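Local coordinates for Cag pathogenicity island protein (Cag10) (PDB 6IQT), which is a VirB8 homologue of the Cag type IV secretion system of Helicobacter pylori, probably serving as a structural component of that machine, at residues Ile148-Phe152 / Gly153-Phe157. Numbering follows the deposited sequence.
Sequences IINPF and GFKVF
The carboxamide of Asn150 faces the backbone of Phe154 with both its polar atoms, the O of Phe154 lying 23° out of the amide plane, while the Phe152 ring has Pro151 CB over one face, offset toward the rim. Both belong to a type I beta turn, Asn150 to Gly153, that leads into strand 154-163, an outermost strand, within this chain, of the antiparallel sheet in this NTF2-like VirB8 domain. The example illustrates how one amide can serve a main chain with both of its ends. Phe154 N donates to Asn150 OD1 at 3.1 Å, and Asn150 ND2 returns a bond to Phe154 O at 2.7 Å, neither of them straight. With CG anti to the backbone N (chi1 179°), the Asn150 side chain extends to the start of the strand, and the paired bonds, with the one from ND2 to Gln59 O, help to fix the rotation of the buried amide. That carbonyl is shared with Lys155 NZ, tying the turn to the end of helix 50-59. The Phe154 ring leads away from the turn, stacks with Tyr135 and touches helix 30-43. Closing the turn, Gly153 N, at a residue of positive phi (66°), reaches Asn150 O at 3.2 Å from above the carbonyl plane.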
# COMPACT_ATOMS: atom_id res chain seq x y z
N ILE A 148 -11.87 -10.19 -23.49
CA ILE A 148 -13.31 -9.92 -23.39
C ILE A 148 -13.64 -9.38 -22.00
O ILE A 148 -14.81 -9.35 -21.58
CB ILE A 148 -14.12 -11.19 -23.73
CG1 ILE A 148 -13.58 -12.41 -23.00
CG2 ILE A 148 -14.10 -11.45 -25.23
CD1 ILE A 148 -14.22 -13.73 -23.47
N ILE A 149 -12.61 -8.91 -21.31
CA ILE A 149 -12.62 -8.61 -19.89
C ILE A 149 -12.00 -7.23 -19.71
O ILE A 149 -12.54 -6.36 -19.02
CB ILE A 149 -11.83 -9.69 -19.12
CG1 ILE A 149 -12.52 -11.05 -19.27
CG2 ILE A 149 -11.61 -9.28 -17.65
CD1 ILE A 149 -13.98 -11.03 -18.92
N ASN A 150 -10.86 -7.03 -20.36
CA ASN A 150 -10.08 -5.79 -20.24
C ASN A 150 -9.73 -5.35 -21.66
O ASN A 150 -8.58 -5.43 -22.08
CB ASN A 150 -8.85 -6.04 -19.37
CG ASN A 150 -7.96 -4.82 -19.20
OD1 ASN A 150 -8.39 -3.67 -19.38
ND2 ASN A 150 -6.70 -5.06 -18.86
N PRO A 151 -10.73 -4.91 -22.43
CA PRO A 151 -10.54 -4.67 -23.87
C PRO A 151 -9.49 -3.64 -24.22
O PRO A 151 -8.91 -3.69 -25.32
CB PRO A 151 -11.91 -4.17 -24.34
CG PRO A 151 -12.86 -4.54 -23.29
CD PRO A 151 -12.12 -4.64 -22.00
N PHE A 152 -9.27 -2.64 -23.37
CA PHE A 152 -8.38 -1.54 -23.71
C PHE A 152 -7.01 -1.68 -23.06
O PHE A 152 -6.20 -0.76 -23.14
CB PHE A 152 -9.05 -0.20 -23.34
CG PHE A 152 -10.34 0.06 -24.09
CD1 PHE A 152 -10.48 -0.33 -25.42
CD2 PHE A 152 -11.43 0.64 -23.46
CE1 PHE A 152 -11.67 -0.11 -26.12
CE2 PHE A 152 -12.62 0.85 -24.15
CZ PHE A 152 -12.74 0.47 -25.48
N GLY A 153 -6.73 -2.83 -22.45
CA GLY A 153 -5.40 -3.10 -21.92
C GLY A 153 -4.94 -2.24 -20.76
O GLY A 153 -3.76 -1.88 -20.70
N PHE A 154 -5.83 -1.90 -19.82
CA PHE A 154 -5.40 -1.27 -18.57
C PHE A 154 -4.61 -2.27 -17.74
O PHE A 154 -5.13 -3.35 -17.43
CB PHE A 154 -6.64 -0.79 -17.81
CG PHE A 154 -6.35 -0.15 -16.48
CD1 PHE A 154 -6.13 1.22 -16.39
CD2 PHE A 154 -6.39 -0.89 -15.31
CE1 PHE A 154 -5.90 1.83 -15.17
CE2 PHE A 154 -6.16 -0.28 -14.07
CZ PHE A 154 -5.91 1.08 -14.01
N LYS A 155 -3.37 -1.93 -17.38
CA LYS A 155 -2.51 -2.86 -16.63
C LYS A 155 -1.96 -2.23 -15.36
O LYS A 155 -1.33 -1.18 -15.41
CB LYS A 155 -1.35 -3.34 -17.49
CG LYS A 155 -1.78 -4.06 -18.77
CD LYS A 155 -2.48 -5.36 -18.47
CE LYS A 155 -2.83 -6.07 -19.80
NZ LYS A 155 -3.54 -7.37 -19.62
N VAL A 156 -2.15 -2.92 -14.23
CA VAL A 156 -1.61 -2.49 -12.93
C VAL A 156 -0.19 -3.03 -12.78
O VAL A 156 0.06 -4.22 -13.02
CB VAL A 156 -2.50 -2.98 -11.78
CG1 VAL A 156 -1.89 -2.62 -10.42
CG2 VAL A 156 -3.92 -2.39 -11.92
N PHE A 157 0.73 -2.16 -12.37
CA PHE A 157 2.12 -2.56 -12.18
C PHE A 157 2.53 -2.65 -10.73
O PHE A 157 3.52 -3.32 -10.43
CB PHE A 157 3.06 -1.57 -12.88
CG PHE A 157 3.12 -1.74 -14.36
CD1 PHE A 157 2.03 -1.41 -15.16
CD2 PHE A 157 4.27 -2.23 -14.97
CE1 PHE A 157 2.07 -1.58 -16.55
CE2 PHE A 157 4.33 -2.39 -16.36
CZ PHE A 157 3.23 -2.07 -17.15